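PDB 4R36: putative acyl-[acyl-carrier-protein]--UDP-N-acetylglucosamine O-acyltransferase from Bacteroides fragilis, which probably catalyses transfer of an acyl chain from acyl carrier protein to UDP-N-acetylglucosamine, an early step of lipid A synthesis. Local coordinates for residues A41-I46 with M59-I64; G67-N72 with E95-I100; I76-V81 with I106-T111; L130-H135 with V148-K153. One frame throughout, in Å; residues are numbered along the deposited sequence.

Interaction 1. Residues A41-I46 with M59-I64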
loop_
_atom_site.group_PDB
_atom_site.type_symbol
_atom_site.label_atom_id
_atom_site.label_comp_id
_atom_site.label_asym_id
_atom_site.label_seq_id
_atom_site.Cartn_x
_atom_site.Cartn_y
_atom_site.Cartn_z
ATOM N N ALA A 41 -19.427 5.999 16.474
ATOM C CA ALA A 41 -20.092 6.514 15.346
ATOM C C ALA A 41 -20.994 5.483 14.635
ATOM O O ALA A 41 -20.920 4.327 14.898
ATOM C CB ALA A 41 -19.044 7.087 14.346
ATOM N N PRO A 42 -21.844 5.951 13.678
ATOM C CA PRO A 42 -22.658 5.057 12.840
ATOM C C PRO A 42 -21.787 4.061 12.084
ATOM O O PRO A 42 -20.641 4.379 11.696
ATOM C CB PRO A 42 -23.330 6.002 11.850
ATOM C CG PRO A 42 -23.373 7.310 12.588
ATOM C CD PRO A 42 -22.131 7.370 13.405
ATOM N N PHE A 43 -22.323 2.868 11.906
ATOM C CA PHE A 43 -21.760 1.872 11.011
ATOM C C PHE A 43 -20.492 1.239 11.575
ATOM O O PHE A 43 -19.861 0.502 10.895
ATOM C CB PHE A 43 -21.576 2.451 9.561
ATOM C CG PHE A 43 -22.755 3.336 9.114
ATOM C CD1 PHE A 43 -24.059 2.896 9.270
ATOM C CD2 PHE A 43 -22.549 4.589 8.591
ATOM C CE1 PHE A 43 -25.130 3.719 8.865
ATOM C CE2 PHE A 43 -23.575 5.399 8.147
ATOM C CZ PHE A 43 -24.882 4.963 8.311
ATOM N N VAL A 44 -20.212 1.479 12.845
ATOM C CA VAL A 44 -19.224 0.741 13.575
ATOM C C VAL A 44 -19.806 -0.611 13.921
ATOM O O VAL A 44 -20.991 -0.732 14.339
ATOM C CB VAL A 44 -18.796 1.506 14.847
ATOM C CG1 VAL A 44 -17.932 0.640 15.742
ATOM C CG2 VAL A 44 -18.101 2.774 14.495
ATOM N N TYR A 45 -18.983 -1.640 13.767
ATOM C CA TYR A 45 -19.349 -3.006 14.068
ATOM C C TYR A 45 -18.474 -3.522 15.165
ATOM O O TYR A 45 -17.245 -3.532 15.031
ATOM C CB TYR A 45 -19.210 -3.882 12.849
ATOM C CG TYR A 45 -19.401 -5.351 13.148
ATOM C CD1 TYR A 45 -18.332 -6.171 13.537
ATOM C CD2 TYR A 45 -20.647 -5.920 13.059
ATOM C CE1 TYR A 45 -18.519 -7.530 13.804
ATOM C CE2 TYR A 45 -20.852 -7.257 13.349
ATOM C CZ TYR A 45 -19.808 -8.056 13.744
ATOM O OH TYR A 45 -20.050 -9.395 13.961
ATOM N N ILE A 46 -19.074 -3.844 16.299
ATOM C CA ILE A 46 -18.381 -4.364 17.498
ATOM C C ILE A 46 -18.972 -5.709 17.853
ATOM O O ILE A 46 -20.192 -5.826 18.117
ATOM C CB ILE A 46 -18.481 -3.426 18.681
ATOM C CG1 ILE A 46 -18.041 -2.007 18.319
ATOM C CG2 ILE A 46 -17.663 -3.962 19.826
ATOM C CD1 ILE A 46 -17.967 -1.025 19.421
ATOM N N MET A 59 -14.549 5.902 15.131
ATOM C CA MET A 59 -15.186 6.563 14.066
ATOM C C MET A 59 -15.933 5.647 13.131
ATOM O O MET A 59 -15.840 4.448 13.197
ATOM C CB MET A 59 -14.168 7.460 13.275
ATOM C CG MET A 59 -13.487 8.412 14.227
ATOM S SD MET A 59 -12.194 9.450 13.544
ATOM C CE MET A 59 -13.149 10.440 12.415
ATOM N N ALA A 60 -16.662 6.254 12.226
ATOM C CA ALA A 60 -17.592 5.535 11.349
ATOM C C ALA A 60 -16.980 4.451 10.538
ATOM O O ALA A 60 -15.873 4.588 10.003
ATOM C CB ALA A 60 -18.324 6.500 10.449
ATOM N N ASN A 61 -17.717 3.360 10.407
ATOM C CA ASN A 61 -17.337 2.231 9.583
ATOM C C ASN A 61 -16.070 1.514 10.065
ATOM O O ASN A 61 -15.474 0.831 9.312
ATOM C CB ASN A 61 -17.217 2.618 8.095
ATOM C CG ASN A 61 -18.579 3.089 7.475
ATOM O OD1 ASN A 61 -19.392 2.279 6.987
ATOM N ND2 ASN A 61 -18.801 4.398 7.492
ATOM N N ALA A 62 -15.694 1.629 11.325
ATOM C CA ALA A 62 -14.599 0.875 11.877
ATOM C C ALA A 62 -15.163 -0.461 12.346
ATOM O O ALA A 62 -16.382 -0.550 12.635
ATOM C CB ALA A 62 -13.951 1.635 13.017
ATOM N N ASN A 63 -14.288 -1.471 12.457
ATOM C CA ASN A 63 -14.662 -2.818 12.829
ATOM C C ASN A 63 -13.794 -3.309 13.990
ATOM O O ASN A 63 -12.536 -3.308 13.888
ATOM C CB ASN A 63 -14.526 -3.749 11.660
ATOM C CG ASN A 63 -15.240 -3.229 10.407
ATOM O OD1 ASN A 63 -14.732 -2.394 9.590
ATOM N ND2 ASN A 63 -16.328 -3.745 10.217
ATOM N N ILE A 64 -14.426 -3.670 15.118
ATOM C CA ILE A 64 -13.749 -4.198 16.275
ATOM C C ILE A 64 -14.245 -5.621 16.474
ATOM O O ILE A 64 -15.425 -5.876 16.919
ATOM C CB ILE A 64 -14.028 -3.353 17.543
ATOM C CG1 ILE A 64 -13.937 -1.845 17.308
ATOM C CG2 ILE A 64 -13.112 -3.779 18.719
ATOM C CD1 ILE A 64 -12.553 -1.367 16.949
#
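Val44 lies over the turn of the next coil, where it meets Ala62 and Met59. Its CB is 3.9 Å from Ala62 O, and CG1 stays beside the same oxygen. CG1 is anti to the backbone N (chi1 170°). This directs the other branch at the turn: CG2 ends 3.1 Å from Met59 O, a tight methyl-to-carbonyl approach.

Residues 41-44 and 59-62 both form type II turns, and the two turns stack. Ala41 CB sits 4.0 Å from Ala60 CB. Asn61 N gives a weak hydrogen bond to Pro42 O. Phe43 and Asn61 run side by side in the same direction, and Pro42 CB covers one face of the Phe43 ring.

After the turns the chains pair as parallel strands. Tyr45 N donates to Ala62 O at 3.0 Å, and Ile64 N to Tyr45 O at 2.8 Å. The latter bond is almost straight at the hydrogen (172°). Ile46 CG1 rests 4.2 Å from Ile64 CG1. On the other face, the Tyr45 ring meets that of Tyr27.

This is the stacked corner of a left-handed beta helix. Its chemistry is mainly backbone bonding and small apolar contacts, so the coils are joined here without a charged pair across them.

Interaction 2. Residues G67-N72 with E95-I100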
loop_
_atom_site.group_PDB
_atom_site.type_symbol
_atom_site.label_atom_id
_atom_site.label_comp_id
_atom_site.label_asym_id
_atom_site.label_seq_id
_atom_site.Cartn_x
_atom_site.Cartn_y
_atom_site.Cartn_z
ATOM N N GLY A 67 -12.102 -10.870 19.962
ATOM C CA GLY A 67 -10.775 -10.995 20.496
ATOM C C GLY A 67 -10.062 -9.672 20.696
ATOM O O GLY A 67 -8.920 -9.659 21.128
ATOM N N SER A 68 -10.677 -8.576 20.331
ATOM C CA SER A 68 -10.032 -7.272 20.507
ATOM C C SER A 68 -10.039 -6.813 21.938
ATOM O O SER A 68 -11.022 -7.049 22.678
ATOM C CB SER A 68 -10.708 -6.212 19.691
ATOM O OG SER A 68 -10.730 -6.508 18.285
ATOM N N ARG A 69 -8.940 -6.147 22.312
ATOM C CA ARG A 69 -8.750 -5.561 23.603
ATOM C C ARG A 69 -8.168 -4.190 23.401
ATOM O O ARG A 69 -7.045 -4.039 22.855
ATOM C CB ARG A 69 -7.791 -6.393 24.414
ATOM C CG ARG A 69 -8.129 -7.874 24.547
ATOM C CD ARG A 69 -9.286 -8.107 25.511
ATOM N NE ARG A 69 -9.597 -9.519 25.629
ATOM C CZ ARG A 69 -10.531 -10.180 24.960
ATOM N NH1 ARG A 69 -11.277 -9.598 24.043
ATOM N NH2 ARG A 69 -10.715 -11.475 25.213
ATOM N N ILE A 70 -8.930 -3.187 23.801
ATOM C CA ILE A 70 -8.605 -1.828 23.612
ATOM C C ILE A 70 -8.548 -1.116 24.945
ATOM O O ILE A 70 -9.495 -1.183 25.765
ATOM C CB ILE A 70 -9.612 -1.184 22.633
ATOM C CG1 ILE A 70 -9.433 -1.826 21.224
ATOM C CG2 ILE A 70 -9.472 0.325 22.583
ATOM C CD1 ILE A 70 -10.626 -1.623 20.335
ATOM N N GLY A 71 -7.460 -0.386 25.145
ATOM C CA GLY A 71 -7.257 0.403 26.368
ATOM C C GLY A 71 -8.025 1.681 26.447
ATOM O O GLY A 71 -9.186 1.757 26.028
ATOM N N ASN A 72 -7.368 2.704 26.967
ATOM C CA ASN A 72 -8.042 4.021 27.143
ATOM C C ASN A 72 -7.511 5.136 26.270
ATOM O O ASN A 72 -6.318 5.185 25.968
ATOM C CB ASN A 72 -7.847 4.511 28.587
ATOM C CG ASN A 72 -8.288 3.470 29.604
ATOM O OD1 ASN A 72 -9.328 2.842 29.493
ATOM N ND2 ASN A 72 -7.469 3.282 30.586
ATOM N N GLU A 95 -8.138 -19.744 20.001
ATOM C CA GLU A 95 -8.392 -18.465 20.674
ATOM C C GLU A 95 -7.133 -17.569 20.715
ATOM O O GLU A 95 -5.986 -18.059 20.931
ATOM C CB GLU A 95 -8.866 -18.694 22.132
ATOM C CG GLU A 95 -10.282 -19.228 22.249
ATOM C CD GLU A 95 -11.290 -18.313 21.598
ATOM O OE1 GLU A 95 -11.177 -17.097 21.719
ATOM O OE2 GLU A 95 -12.195 -18.798 20.944
ATOM N N SER A 96 -7.338 -16.275 20.493
ATOM C CA SER A 96 -6.245 -15.323 20.519
ATOM C C SER A 96 -6.847 -13.934 20.650
ATOM O O SER A 96 -8.055 -13.767 20.580
ATOM C CB SER A 96 -5.375 -15.488 19.220
ATOM O OG SER A 96 -6.135 -15.058 18.110
ATOM N N THR A 97 -5.990 -12.919 20.864
ATOM C CA THR A 97 -6.406 -11.566 20.926
ATOM C C THR A 97 -5.639 -10.633 19.967
ATOM O O THR A 97 -4.542 -10.992 19.488
ATOM C CB THR A 97 -6.193 -10.996 22.335
ATOM O OG1 THR A 97 -4.862 -11.239 22.719
ATOM C CG2 THR A 97 -7.123 -11.699 23.325
ATOM N N ALA A 98 -6.194 -9.452 19.807
ATOM C CA ALA A 98 -5.543 -8.279 19.155
ATOM C C ALA A 98 -5.743 -7.176 20.122
ATOM O O ALA A 98 -6.898 -6.897 20.531
ATOM C CB ALA A 98 -6.185 -7.955 17.823
ATOM N N GLU A 99 -4.654 -6.529 20.531
ATOM C CA GLU A 99 -4.702 -5.606 21.629
ATOM C C GLU A 99 -4.015 -4.314 21.330
ATOM O O GLU A 99 -2.932 -4.304 20.756
ATOM C CB GLU A 99 -3.998 -6.196 22.874
ATOM C CG GLU A 99 -4.404 -7.636 23.158
ATOM C CD GLU A 99 -3.849 -8.248 24.459
ATOM O OE1 GLU A 99 -3.214 -7.579 25.285
ATOM O OE2 GLU A 99 -4.000 -9.464 24.634
ATOM N N ILE A 100 -4.625 -3.224 21.742
ATOM C CA ILE A 100 -3.931 -1.935 21.790
ATOM C C ILE A 100 -4.077 -1.369 23.179
ATOM O O ILE A 100 -5.060 -1.656 23.872
ATOM C CB ILE A 100 -4.431 -0.918 20.708
ATOM C CG1 ILE A 100 -5.729 -0.233 21.115
ATOM C CG2 ILE A 100 -4.552 -1.590 19.351
ATOM C CD1 ILE A 100 -6.248 0.743 20.108
#
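Gly67-Ile70 and Thr97-Ile100 run as parallel neighbours, and four backbone bonds tie them together. Ala98 N donates to Gly67 O at 3.0 Å. Ala98 O then accepts from Arg69 N at 2.8 Å. Arg69 O takes Ile100 N, and Ile100 O takes Gly71 N at a bent angle (136°). Gly67 has a positive phi, and a CB here would run into Ser96 O and the preceding carbonyl.

The Arg69 side chain turns back over its own strand, because it is bent at chi2 (-75°). NH1 donates to Ser68 O at 2.9 Å, and NH2 is hydrogen-bonded to Asn49 OD1. Thr97 CG2 lies over one guanidinium face, toward its rim, 4.0 Å from NE. Glu99 does not pair with this guanidinium. Its CG only packs 3.8 Å from Arg69 CB. Its OE2 accepts from Thr97 OG1 at 2.7 Å through the anti lone pair, and also meets Arg121 in a salt bridge. Ser68 OG is bonded to Leu65 O.

The opposite face carries Ile70 and Ile100, side by side and buried. The two strands lie within one parallel sheet of the beta helix. Strand 51-52 flanks them beside 68-70, and strand 121-124 flanks them beside 97-100.

Interaction 3. Residues I76-V81 with I106-T111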
loop_
_atom_site.group_PDB
_atom_site.type_symbol
_atom_site.label_atom_id
_atom_site.label_comp_id
_atom_site.label_asym_id
_atom_site.label_seq_id
_atom_site.Cartn_x
_atom_site.Cartn_y
_atom_site.Cartn_z
ATOM N N ILE A 76 -9.862 5.592 16.874
ATOM C CA ILE A 76 -9.855 4.554 15.829
ATOM C C ILE A 76 -10.624 5.157 14.694
ATOM O O ILE A 76 -11.842 5.462 14.790
ATOM C CB ILE A 76 -10.399 3.220 16.390
ATOM C CG1 ILE A 76 -9.451 2.765 17.517
ATOM C CG2 ILE A 76 -10.531 2.170 15.321
ATOM C CD1 ILE A 76 -9.991 1.568 18.225
ATOM N N PHE A 77 -9.920 5.333 13.556
ATOM C CA PHE A 77 -10.446 6.024 12.436
ATOM C C PHE A 77 -11.277 5.170 11.549
ATOM O O PHE A 77 -11.225 3.929 11.610
ATOM C CB PHE A 77 -9.275 6.699 11.657
ATOM C CG PHE A 77 -8.765 7.924 12.317
ATOM C CD1 PHE A 77 -8.062 7.857 13.539
ATOM C CD2 PHE A 77 -8.967 9.159 11.754
ATOM C CE1 PHE A 77 -7.595 8.999 14.141
ATOM C CE2 PHE A 77 -8.455 10.302 12.364
ATOM C CZ PHE A 77 -7.783 10.214 13.556
ATOM N N PRO A 78 -12.009 5.798 10.610
ATOM C CA PRO A 78 -12.883 4.997 9.715
ATOM C C PRO A 78 -12.219 3.883 8.942
ATOM O O PRO A 78 -11.109 4.099 8.374
ATOM C CB PRO A 78 -13.440 6.027 8.724
ATOM C CG PRO A 78 -13.421 7.277 9.543
ATOM C CD PRO A 78 -12.098 7.217 10.286
ATOM N N GLY A 79 -12.855 2.715 8.907
ATOM C CA GLY A 79 -12.360 1.606 8.082
ATOM C C GLY A 79 -11.238 0.790 8.736
ATOM O O GLY A 79 -10.909 -0.244 8.208
ATOM N N ALA A 80 -10.734 1.179 9.917
ATOM C CA ALA A 80 -9.831 0.306 10.651
ATOM C C ALA A 80 -10.497 -1.014 11.026
ATOM O O ALA A 80 -11.725 -1.082 11.246
ATOM C CB ALA A 80 -9.327 0.996 11.882
ATOM N N VAL A 81 -9.713 -2.082 11.007
ATOM C CA VAL A 81 -10.217 -3.366 11.338
ATOM C C VAL A 81 -9.287 -3.959 12.397
ATOM O O VAL A 81 -8.153 -4.396 12.067
ATOM C CB VAL A 81 -10.308 -4.283 10.101
ATOM C CG1 VAL A 81 -10.932 -5.624 10.480
ATOM C CG2 VAL A 81 -11.099 -3.609 8.952
ATOM N N ILE A 106 -5.072 5.178 15.625
ATOM C CA ILE A 106 -5.189 4.074 14.723
ATOM C C ILE A 106 -5.959 4.586 13.471
ATOM O O ILE A 106 -7.179 4.747 13.457
ATOM C CB ILE A 106 -5.968 2.890 15.362
ATOM C CG1 ILE A 106 -5.368 2.519 16.743
ATOM C CG2 ILE A 106 -6.032 1.719 14.423
ATOM C CD1 ILE A 106 -3.946 2.078 16.746
ATOM N N ARG A 107 -5.198 4.853 12.403
ATOM C CA ARG A 107 -5.739 5.594 11.261
ATOM C C ARG A 107 -6.538 4.691 10.341
ATOM O O ARG A 107 -6.686 3.482 10.546
ATOM C CB ARG A 107 -4.568 6.314 10.527
ATOM C CG ARG A 107 -3.850 7.410 11.355
ATOM C CD ARG A 107 -4.768 8.513 11.877
ATOM N NE ARG A 107 -5.513 9.148 10.794
ATOM C CZ ARG A 107 -5.606 10.464 10.583
ATOM N NH1 ARG A 107 -5.090 11.359 11.446
ATOM N NH2 ARG A 107 -6.290 10.897 9.536
ATOM N N GLU A 108 -7.082 5.328 9.326
ATOM C CA GLU A 108 -7.925 4.704 8.350
ATOM C C GLU A 108 -7.385 3.424 7.771
ATOM O O GLU A 108 -6.205 3.351 7.366
ATOM C CB GLU A 108 -8.197 5.646 7.175
ATOM C CG GLU A 108 -8.820 6.985 7.505
ATOM C CD GLU A 108 -7.823 8.126 7.741
ATOM O OE1 GLU A 108 -6.790 7.905 8.448
ATOM O OE2 GLU A 108 -8.072 9.256 7.285
ATOM N N ASN A 109 -8.242 2.416 7.741
ATOM C CA ASN A 109 -7.921 1.113 7.180
ATOM C C ASN A 109 -6.712 0.398 7.761
ATOM O O ASN A 109 -6.213 -0.512 7.130
ATOM C CB ASN A 109 -7.763 1.239 5.669
ATOM C CG ASN A 109 -9.056 1.613 5.008
ATOM O OD1 ASN A 109 -10.065 0.910 5.218
ATOM N ND2 ASN A 109 -9.082 2.746 4.256
ATOM N N VAL A 110 -6.276 0.781 8.951
ATOM C CA VAL A 110 -5.280 0.018 9.665
ATOM C C VAL A 110 -5.844 -1.359 10.023
ATOM O O VAL A 110 -7.019 -1.481 10.389
ATOM C CB VAL A 110 -4.796 0.737 10.900
ATOM C CG1 VAL A 110 -4.075 -0.210 11.829
ATOM C CG2 VAL A 110 -3.927 1.957 10.526
ATOM N N THR A 111 -5.045 -2.403 9.859
ATOM C CA THR A 111 -5.451 -3.733 10.208
ATOM C C THR A 111 -4.533 -4.251 11.332
ATOM O O THR A 111 -3.300 -4.215 11.218
ATOM C CB THR A 111 -5.439 -4.706 8.992
ATOM O OG1 THR A 111 -4.168 -4.664 8.300
ATOM C CG2 THR A 111 -6.548 -4.370 8.017
#
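The Phe77 ring lies flat under the guanidinium of Arg107. The two planes are only 6° apart and their centres 3.8 Å. Arg107 NE stands over the middle of the ring, and CZ comes to 3.4 Å from Phe77 CE2. CD adds a CH-pi contact to the same face. Arg107 reaches this place by folding: its chain bends at chi2 and again at chi3 (-56°), which brings the tip back over the neighbouring coil.

Glu108 holds the guanidinium at its edge. NE and NH2 both grip Glu108 OE1, at 2.9 and 3.2 Å, from the same side of the carboxylate. The salt bridge and the stack together should fix the rotation of the group. NH2 also donates to Ile85 O of the second subunit, which ties the stack to the trimer interface.

Phe77-Ala80 and Arg107-Val110 are stacked type II turns. Straight backbone bonds hold both ends, Phe77 N to Ile106 O at 2.8 Å and Val81 N to Val110 O at 2.8 Å. Between them, Asn109 N gives Pro78 O a weak hydrogen bond. Gly79, with positive phi, leaves room for Asn109 OD1. Ile76 and Ile106 pack side by side inside the beta helix.

Asn109 OD1 binds the calcium ion together with its copies in the other two subunits. The chemistry is therefore split: apolar contacts inside the coil, and cation-pi, salt bridge and metal binding where the subunits meet.

Interaction 4. Residues L130-H135 with V148-K153. With ACT (acetate ion), chain D.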
loop_
_atom_site.group_PDB
_atom_site.type_symbol
_atom_site.label_atom_id
_atom_site.label_comp_id
_atom_site.label_asym_id
_atom_site.label_seq_id
_atom_site.Cartn_x
_atom_site.Cartn_y
_atom_site.Cartn_z
ATOM N N LEU A 130 -0.259 4.937 14.150
ATOM C CA LEU A 130 -0.241 3.983 13.051
ATOM C C LEU A 130 -1.018 4.628 11.944
ATOM O O LEU A 130 -2.215 4.685 11.959
ATOM C CB LEU A 130 -0.823 2.635 13.444
ATOM C CG LEU A 130 -0.222 1.887 14.694
ATOM C CD1 LEU A 130 -0.816 0.484 14.762
ATOM C CD2 LEU A 130 1.300 1.764 14.605
ATOM N N MET A 131 -0.279 5.073 10.923
ATOM C CA MET A 131 -0.857 5.802 9.825
ATOM C C MET A 131 -1.673 4.897 8.905
ATOM O O MET A 131 -1.649 3.669 9.041
ATOM C CB MET A 131 0.232 6.530 9.009
ATOM C CG MET A 131 0.844 7.657 9.803
ATOM S SD MET A 131 1.880 8.649 8.689
ATOM C CE MET A 131 2.893 9.332 9.929
ATOM N N GLU A 132 -2.407 5.506 7.991
ATOM C CA GLU A 132 -3.435 4.731 7.241
ATOM C C GLU A 132 -2.838 3.554 6.533
ATOM O O GLU A 132 -1.697 3.628 6.032
ATOM C CB GLU A 132 -4.226 5.598 6.282
ATOM C CG GLU A 132 -3.461 6.232 5.115
ATOM C CD GLU A 132 -3.131 5.266 3.963
ATOM O OE1 GLU A 132 -3.875 4.268 3.747
ATOM O OE2 GLU A 132 -2.151 5.587 3.227
ATOM N N GLY A 133 -3.597 2.462 6.532
ATOM C CA GLY A 133 -3.276 1.277 5.832
ATOM C C GLY A 133 -2.163 0.396 6.434
ATOM O O GLY A 133 -1.841 -0.695 5.890
ATOM N N VAL A 134 -1.607 0.822 7.535
ATOM C CA VAL A 134 -0.636 0.010 8.248
ATOM C C VAL A 134 -1.224 -1.345 8.626
ATOM O O VAL A 134 -2.408 -1.435 8.982
ATOM C CB VAL A 134 -0.087 0.735 9.498
ATOM C CG1 VAL A 134 0.610 -0.239 10.510
ATOM C CG2 VAL A 134 0.898 1.793 9.115
ATOM N N HIS A 135 -0.450 -2.396 8.407
ATOM C CA HIS A 135 -0.811 -3.746 8.788
ATOM C C HIS A 135 0.042 -4.270 9.935
ATOM O O HIS A 135 1.330 -4.264 9.874
ATOM C CB HIS A 135 -0.750 -4.676 7.594
ATOM C CG HIS A 135 -1.005 -6.117 7.927
ATOM N ND1 HIS A 135 -2.270 -6.612 8.149
ATOM C CD2 HIS A 135 -0.157 -7.165 8.076
ATOM C CE1 HIS A 135 -2.195 -7.900 8.398
ATOM N NE2 HIS A 135 -0.923 -8.255 8.403
ATOM N N VAL A 148 4.427 4.936 12.798
ATOM C CA VAL A 148 4.551 3.970 11.688
ATOM C C VAL A 148 3.785 4.542 10.496
ATOM O O VAL A 148 2.554 4.775 10.523
ATOM C CB VAL A 148 4.014 2.618 12.039
ATOM C CG1 VAL A 148 4.233 1.625 10.879
ATOM C CG2 VAL A 148 4.670 2.073 13.314
ATOM N N GLY A 149 4.516 4.799 9.426
ATOM C CA GLY A 149 3.998 5.523 8.273
ATOM C C GLY A 149 3.069 4.695 7.369
ATOM O O GLY A 149 2.987 3.484 7.478
ATOM N N ASN A 150 2.387 5.402 6.460
ATOM C CA ASN A 150 1.366 4.906 5.595
ATOM C C ASN A 150 1.708 3.561 4.964
ATOM O O ASN A 150 2.777 3.435 4.291
ATOM C CB ASN A 150 1.071 5.894 4.495
ATOM C CG ASN A 150 0.750 7.308 5.039
ATOM O OD1 ASN A 150 -0.144 7.464 5.805
ATOM N ND2 ASN A 150 1.430 8.347 4.522
ATOM N N SER A 151 0.796 2.581 5.205
ATOM C CA SER A 151 0.784 1.300 4.542
ATOM C C SER A 151 2.058 0.506 4.828
ATOM O O SER A 151 2.392 -0.415 4.093
ATOM C CB SER A 151 0.463 1.453 3.019
ATOM O OG SER A 151 -0.064 0.250 2.548
ATOM N N THR A 152 2.734 0.791 5.934
ATOM C CA THR A 152 3.816 -0.106 6.336
ATOM C C THR A 152 3.258 -1.436 6.789
ATOM O O THR A 152 2.193 -1.477 7.417
ATOM C CB THR A 152 4.715 0.592 7.341
ATOM O OG1 THR A 152 5.558 1.462 6.588
ATOM C CG2 THR A 152 5.537 -0.367 8.164
ATOM N N LYS A 153 3.953 -2.512 6.436
ATOM C CA LYS A 153 3.518 -3.894 6.713
ATOM C C LYS A 153 4.473 -4.576 7.697
ATOM O O LYS A 153 5.738 -4.713 7.454
ATOM C CB LYS A 153 3.390 -4.714 5.424
ATOM C CG LYS A 153 2.764 -3.946 4.237
ATOM C CD LYS A 153 1.309 -3.664 4.604
ATOM C CE LYS A 153 0.548 -3.061 3.407
ATOM N NZ LYS A 153 -0.741 -2.496 3.808
HETATM C C ACT D . 0.659 -11.141 7.557
HETATM O O ACT D . 1.332 -10.221 6.989
HETATM O OXT ACT D . -0.401 -10.881 8.167
HETATM C CH3 ACT D . 1.107 -12.591 7.586
#
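Val148 meets two side chains of the preceding coil. Its CG2 lies 3.6 Å from Leu130 CD2, with the two side chains pointing the same way. Its CG1 is 3.8 Å from Val134 CG2, and those two cross at about a right angle. Val148 O accepts from Met131 N at 2.9 Å.

Gly149 starts the type II turn that stacks on the one at Met131-Val134. Its O is approached closely by Val134 CG2. Asn150 follows, with Met131 and Glu132 against its side chain. Its CB is 3.5 Å from Glu132 OE2, and this OE2 forms a salt bridge with Lys153 NZ of the second subunit. Asn150 N is buried without a partner. Ser151 N donates to Glu132 O at 2.8 Å. Thr152 O receives His135 N, and its OG1 is bonded to Ser167 O.

Lys153 closes the segment. Its chain bends at chi2 (-67°), passes His135 CB with CD, and brings NZ back to Gly133 O (3.0 Å) and Ser151 OG. The same NZ forms a salt bridge with Glu132 OE2 of the third subunit. His135 extends outward, with CG anti to its backbone N (chi1 175°). NE2 donates to OXT of an acetate, probably from the crystallisation liquor, at 2.7 Å, while ND1 is bonded to Thr111 OG1. The side chain of His135 is about 7 Å from that of His138, a residue that binds UDP-N-acetylglucosamine.

The two turns are stacked corners of the beta helix. Strands 129-130 and 147-148 lead in, strands 135-136 and 153-154 lead out, and strand 111-112 flanks the exit beside 135-136.

Overall arrangement
Interactions 1, 3 and 4 lie along one corner of the left-handed beta helix. Their centres are about 10 Å apart from 1 to 3 and from 3 to 4, and about 19 Å from 1 to 4. All three join the same two sheets, whose coil strands run parallel. Interaction 2 belongs to the remaining sheet, its centre about 15 Å from that of interaction 3. Along the chain, interaction 1 closes first, 2 and 3 alternate because they join the same coils, and 4 comes last. Ile70 and Ile100 pack on Ile76 and Ile106; Thr111 and His135 link interactions 3 and 4. Interactions 1, 3 and 4 touch other subunits, with the calcium ion at 3; no other chain touches interaction 2.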